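Local coordinates for putative phosphosugar isomerase (Silicibacter pomeroyi DSS-3, PDB 3FJ1), which is of unproven function but, as a protein with two SIS domains, probably binds a phosphosugar or related carbohydrate derivative, at residues G52-H56 with N221-K226; S207-R213 with H234-S240. All coordinates share one frame; numbering follows the deposited sequence. Where two conformers were deposited one is given.

Interaction 1: residues G52-H56 with N221-K226; sequences GSSDH and NEAALK
Ser53 reaches into a polar cluster formed by Glu222 and Lys226. Its hydroxyl, with OG anti to the backbone N (chi1 -178°), donates to Glu222 OE1 at 2.6 Å, meeting that oxygen on its syn side but 33° out of the carboxylate plane, and accepts from Lys226 NZ at 3.1 Å. The bend of Glu222 at chi2 (64°) turns the carboxylate along the helix toward Lys226, one turn later, whose NZ takes the syn lone pair of Glu222 OE2 in a 2.6 Å salt bridge. Tyr317 also bonds OE2, and Ala151 O accepts from the lysine. The contact joins the two SIS domains: the first turn of helix 53-69, at the C-terminal side of strand 45-49, packs on helix 217-231. A leucine in place of Glu222 would probably leave the Lys226 ammonium without its countercharge and the Ser53 hydroxyl without its acceptor. One turn on, the His56 ring takes Asn221 CB over one face in a CH-pi contact, 3.8 Å from CB to the ring centroid, while Leu225 CD2 fills in at the ring edge. Water 1, in the ring plane, lies 2.7 Å from His56 ND1 and 2.9 Å from the Asn221 ND2 donor; Ser237 OG hydrogen-bonds OD1.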
loop_
_atom_site.group_PDB
_atom_site.type_symbol
_atom_site.label_atom_id
_atom_site.label_comp_id
_atom_site.label_asym_id
_atom_site.label_seq_id
_atom_site.Cartn_x
_atom_site.Cartn_y
_atom_site.Cartn_z
ATOM N N GLY A 52 1.140 -10.402 0.763
ATOM C CA GLY A 52 2.475 -10.655 0.223
ATOM C C GLY A 52 2.624 -10.332 -1.248
ATOM O O GLY A 52 2.108 -9.332 -1.742
ATOM N N SER A 53 3.359 -11.178 -1.956
ATOM C CA SER A 53 3.598 -10.977 -3.370
ATOM C C SER A 53 2.290 -10.974 -4.166
ATOM O O SER A 53 2.180 -10.261 -5.171
ATOM C CB SER A 53 4.551 -12.062 -3.880
ATOM O OG SER A 53 4.865 -11.890 -5.242
ATOM N N SER A 54 1.314 -11.777 -3.737
ATOM C CA SER A 54 -0.017 -11.793 -4.367
ATOM C C SER A 54 -0.674 -10.426 -4.350
ATOM O O SER A 54 -1.416 -10.096 -5.262
ATOM C CB SER A 54 -0.946 -12.846 -3.768
ATOM O OG SER A 54 -0.494 -14.157 -4.055
ATOM N N ASP A 55 -0.396 -9.603 -3.353
ATOM C CA ASP A 55 -0.969 -8.254 -3.345
ATOM C C ASP A 55 -0.326 -7.320 -4.393
ATOM O O ASP A 55 -0.958 -6.397 -4.854
ATOM C CB ASP A 55 -0.922 -7.655 -1.946
ATOM C CG ASP A 55 -2.064 -6.693 -1.680
ATOM O OD1 ASP A 55 -3.061 -6.654 -2.441
ATOM O OD2 ASP A 55 -1.959 -5.979 -0.672
ATOM N N HIS A 56 0.933 -7.581 -4.767
ATOM C CA HIS A 56 1.599 -6.829 -5.843
ATOM C C HIS A 56 0.954 -7.224 -7.177
ATOM O O HIS A 56 0.783 -6.390 -8.072
ATOM C CB HIS A 56 3.105 -7.038 -5.828
ATOM C CG HIS A 56 3.740 -6.639 -4.525
ATOM N ND1 HIS A 56 3.344 -5.510 -3.830
ATOM C CD2 HIS A 56 4.754 -7.185 -3.812
ATOM C CE1 HIS A 56 4.054 -5.417 -2.719
ATOM N NE2 HIS A 56 4.953 -6.388 -2.709
ATOM N N ASN A 221 7.363 -2.733 -6.811
ATOM C CA ASN A 221 7.086 -3.175 -5.428
ATOM C C ASN A 221 7.508 -4.646 -5.265
ATOM O O ASN A 221 8.117 -5.048 -4.283
ATOM C CB ASN A 221 5.578 -3.057 -5.107
ATOM C CG ASN A 221 5.108 -1.624 -4.967
ATOM O OD1 ASN A 221 5.920 -0.691 -4.955
ATOM N ND2 ASN A 221 3.804 -1.436 -4.861
ATOM N N GLU A 222 7.148 -5.454 -6.248
ATOM C CA GLU A 222 7.493 -6.901 -6.258
ATOM C C GLU A 222 9.006 -7.088 -6.260
ATOM O O GLU A 222 9.533 -7.941 -5.550
ATOM C CB GLU A 222 6.857 -7.567 -7.500
ATOM C CG GLU A 222 7.327 -9.003 -7.897
ATOM C CD GLU A 222 7.029 -10.111 -6.888
ATOM O OE1 GLU A 222 6.359 -9.844 -5.879
ATOM O OE2 GLU A 222 7.494 -11.278 -7.113
ATOM N N ALA A 223 9.690 -6.278 -7.060
ATOM C CA ALA A 223 11.150 -6.346 -7.189
ATOM C C ALA A 223 11.839 -6.085 -5.833
ATOM O O ALA A 223 12.716 -6.858 -5.414
ATOM C CB ALA A 223 11.625 -5.363 -8.250
ATOM N N ALA A 224 11.420 -5.029 -5.133
ATOM C CA ALA A 224 11.985 -4.742 -3.810
ATOM C C ALA A 224 11.717 -5.910 -2.834
ATOM O O ALA A 224 12.617 -6.323 -2.109
ATOM C CB ALA A 224 11.503 -3.416 -3.247
ATOM N N LEU A 225 10.507 -6.462 -2.861
ATOM C CA LEU A 225 10.161 -7.583 -2.002
ATOM C C LEU A 225 11.095 -8.771 -2.233
ATOM O O LEU A 225 11.727 -9.279 -1.293
ATOM C CB LEU A 225 8.710 -8.015 -2.227
ATOM C CG LEU A 225 8.265 -9.292 -1.499
ATOM C CD1 LEU A 225 8.512 -9.134 0.013
ATOM C CD2 LEU A 225 6.816 -9.660 -1.797
ATOM N N LYS A 226 11.196 -9.194 -3.489
ATOM C CA LYS A 226 11.951 -10.391 -3.806
ATOM C C LYS A 226 13.473 -10.222 -3.639
ATOM O O LYS A 226 14.182 -11.196 -3.311
ATOM C CB LYS A 226 11.565 -10.959 -5.166
ATOM C CG LYS A 226 10.073 -11.354 -5.245
ATOM C CD LYS A 226 9.643 -12.389 -4.182
ATOM C CE LYS A 226 8.104 -12.722 -4.237
ATOM N NZ LYS A 226 7.592 -13.320 -5.496
HETATM O O HOH W 1 1.738 -3.359 -4.324
#

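Interaction 2: residues S207-R213 with H234-S240; sequences SLFTLGR and HAESYSS
Leu208 and Ala235 open a run of parallel pairing that continues through Phe209-Glu236, Thr210-Ser237 and Leu211-Tyr238 to Gly212-Ser239. The backbone bonds pass alternately from one strand to the other: Leu208 and Thr210 each donate and accept, and Gly212 donates to Tyr238 O. The ladder closes tightly just past the strands, where Ser240 N donates to Gly212 O at 2.9 Å and Ser240 is largely covered by the facing segment.

The centre is equally tight. Thr210 OG1, placed between its backbone N and carbonyl carbon (chi1 59°), lies against Ser237 CB at 3.3 Å, on the face it shares with Leu208 and Ala235; its polar partner is Ser220 O. On the other face Phe209 and Tyr238 run side by side, pointing the same way, with Phe209 CD1 3.8 Å from Tyr238 CE1. Leu211 adds CD2 against Tyr238 CB. Glu236 extends alongside Phe209, its carboxylate nearly perpendicular to the ring, and in the conformer given its OE2 accepts from His234 NE2 at 2.6 Å through the anti lone pair, in the plane of the imidazole.

The looser, partly exposed side is the start of the pairing, where water 2 connects Ser207 OG with His234 N. Arg213, at the far end, rests its CB on Ser240 OG at 3.3 Å, but its partly exposed tip leaves the pair of strands for a salt bridge with Asp106 of the second subunit.

The two strands belong to a right-handed beta-alpha-beta unit whose helix 217-231 covers the Thr210 face through Ala224. Strand 235-239 is outermost in this chain's sheet, its His234 ring meeting His234 of the second subunit, while strand 208-212 pairs on its other side with strand 257-259.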
loop_
_atom_site.group_PDB
_atom_site.type_symbol
_atom_site.label_atom_id
_atom_site.label_comp_id
_atom_site.label_asym_id
_atom_site.label_seq_id
_atom_site.Cartn_x
_atom_site.Cartn_y
_atom_site.Cartn_z
ATOM N N SER A 207 22.411 -2.226 -1.373
ATOM C CA SER A 207 20.987 -1.979 -1.100
ATOM C C SER A 207 20.434 -1.485 -2.426
ATOM O O SER A 207 21.199 -1.059 -3.292
ATOM C CB SER A 207 20.768 -0.923 -0.034
ATOM O OG SER A 207 20.998 -1.475 1.224
ATOM N N LEU A 208 19.115 -1.441 -2.553
ATOM C CA LEU A 208 18.547 -1.093 -3.839
ATOM C C LEU A 208 17.278 -0.287 -3.726
ATOM O O LEU A 208 16.421 -0.608 -2.923
ATOM C CB LEU A 208 18.246 -2.378 -4.597
ATOM C CG LEU A 208 17.558 -2.252 -5.962
ATOM C CD1 LEU A 208 18.532 -1.619 -6.970
ATOM C CD2 LEU A 208 17.020 -3.599 -6.433
ATOM N N PHE A 209 17.158 0.759 -4.557
ATOM C CA PHE A 209 15.917 1.483 -4.703
ATOM C C PHE A 209 15.291 1.146 -6.057
ATOM O O PHE A 209 15.964 1.144 -7.079
ATOM C CB PHE A 209 16.112 2.995 -4.572
ATOM C CG PHE A 209 16.643 3.414 -3.234
ATOM C CD1 PHE A 209 15.861 3.277 -2.109
ATOM C CD2 PHE A 209 17.908 3.970 -3.115
ATOM C CE1 PHE A 209 16.329 3.680 -0.861
ATOM C CE2 PHE A 209 18.398 4.363 -1.882
ATOM C CZ PHE A 209 17.597 4.213 -0.746
ATOM N N THR A 210 14.035 0.735 -6.037
ATOM C CA THR A 210 13.280 0.488 -7.275
ATOM C C THR A 210 12.221 1.582 -7.449
ATOM O O THR A 210 11.680 2.105 -6.467
ATOM C CB THR A 210 12.640 -0.908 -7.273
ATOM O OG1 THR A 210 11.752 -1.028 -6.152
ATOM C CG2 THR A 210 13.759 -1.979 -7.197
ATOM N N LEU A 211 11.971 1.944 -8.703
ATOM C CA LEU A 211 10.971 2.929 -9.047
ATOM C C LEU A 211 10.005 2.376 -10.080
ATOM O O LEU A 211 10.342 1.529 -10.911
ATOM C CB LEU A 211 11.605 4.204 -9.627
ATOM C CG LEU A 211 12.716 4.910 -8.853
ATOM C CD1 LEU A 211 13.172 6.191 -9.653
ATOM C CD2 LEU A 211 12.281 5.268 -7.464
ATOM N N GLY A 212 8.791 2.895 -10.025
ATOM C CA GLY A 212 7.765 2.597 -11.002
ATOM C C GLY A 212 6.873 3.828 -11.124
ATOM O O GLY A 212 6.961 4.740 -10.327
ATOM N N ARG A 213 6.048 3.856 -12.149
ATOM C CA ARG A 213 5.094 4.938 -12.342
ATOM C C ARG A 213 3.880 4.332 -13.039
ATOM O O ARG A 213 4.008 3.750 -14.102
ATOM C CB ARG A 213 5.724 6.076 -13.153
ATOM C CG ARG A 213 4.821 7.290 -13.438
ATOM C CD ARG A 213 4.330 7.950 -12.139
ATOM N NE ARG A 213 3.734 9.280 -12.353
ATOM C CZ ARG A 213 2.883 9.846 -11.503
ATOM N NH1 ARG A 213 2.483 9.193 -10.423
ATOM N NH2 ARG A 213 2.380 11.046 -11.743
ATOM N N HIS A 234 18.640 -4.888 1.875
ATOM C CA HIS A 234 17.534 -3.968 1.923
ATOM C C HIS A 234 17.189 -3.426 0.543
ATOM O O HIS A 234 18.083 -3.173 -0.265
ATOM C CB HIS A 234 17.872 -2.800 2.857
ATOM C CG HIS A 234 16.732 -1.854 3.060
ATOM N ND1 HIS A 234 15.511 -2.264 3.559
ATOM C CD2 HIS A 234 16.627 -0.522 2.832
ATOM C CE1 HIS A 234 14.703 -1.220 3.632
ATOM N NE2 HIS A 234 15.353 -0.153 3.189
ATOM N N ALA A 235 15.894 -3.291 0.290
ATOM C CA ALA A 235 15.387 -2.619 -0.886
ATOM C C ALA A 235 14.117 -1.854 -0.556
ATOM O O ALA A 235 13.378 -2.224 0.378
ATOM C CB ALA A 235 15.129 -3.601 -2.024
ATOM N N GLU A 236 13.844 -0.802 -1.321
ATOM C CA GLU A 236 12.622 0.002 -1.149
ATOM C C GLU A 236 12.108 0.426 -2.518
ATOM O O GLU A 236 12.908 0.849 -3.364
ATOM C CB GLU A 236 12.874 1.258 -0.309
ATOM C CG GLU A 236 13.223 1.019 1.146
ATOM C CD GLU A 236 13.625 2.304 1.870
ATOM O OE1 GLU A 236 13.114 3.399 1.531
ATOM O OE2 GLU A 236 14.464 2.229 2.777
ATOM N N SER A 237 10.794 0.305 -2.716
ATOM C CA SER A 237 10.128 0.708 -3.940
ATOM C C SER A 237 9.387 2.050 -3.787
ATOM O O SER A 237 8.664 2.280 -2.802
ATOM C CB SER A 237 9.116 -0.356 -4.356
ATOM O OG SER A 237 8.465 0.054 -5.538
ATOM N N TYR A 238 9.491 2.896 -4.800
ATOM C CA TYR A 238 8.839 4.180 -4.771
ATOM C C TYR A 238 8.212 4.514 -6.086
ATOM O O TYR A 238 8.707 4.082 -7.135
ATOM C CB TYR A 238 9.869 5.293 -4.545
ATOM C CG TYR A 238 10.522 5.302 -3.188
ATOM C CD1 TYR A 238 11.711 4.607 -2.946
ATOM C CD2 TYR A 238 9.980 6.045 -2.172
ATOM C CE1 TYR A 238 12.315 4.638 -1.684
ATOM C CE2 TYR A 238 10.563 6.089 -0.943
ATOM C CZ TYR A 238 11.711 5.370 -0.697
ATOM O OH TYR A 238 12.245 5.466 0.586
ATOM N N SER A 239 7.136 5.310 -6.036
ATOM C CA SER A 239 6.682 5.964 -7.237
ATOM C C SER A 239 7.782 6.963 -7.614
ATOM O O SER A 239 8.272 7.706 -6.760
ATOM C CB SER A 239 5.362 6.719 -7.014
ATOM O OG SER A 239 4.995 7.474 -8.172
ATOM N N SER A 240 8.080 7.065 -8.906
ATOM C CA SER A 240 9.053 8.033 -9.415
ATOM C C SER A 240 8.533 9.480 -9.195
ATOM O O SER A 240 9.300 10.439 -9.122
ATOM C CB SER A 240 9.315 7.738 -10.896
ATOM O OG SER A 240 8.122 7.765 -11.649
HETATM O O HOH W 2 21.036 -3.945 3.092
#

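The centres of the two interactions lie about 11 Å apart; helix 217-231 carries one segment of interaction 1 and connects the two strands of interaction 2. Along the chain the order is 52-56, 207-213, 221-226, 234-240, and the segments of the two contacts therefore alternate. Interaction 2 pairs the strands that flank this helix within the second SIS domain; interaction 1 uses the same helix to meet the first domain, across 164 intervening residues. They touch directly, with Ala224 packing on Thr210 and Ala235. One side of the helix thus rests on its own sheet while another faces helix 53-69, coupling the parallel sheet to the interface between the domains.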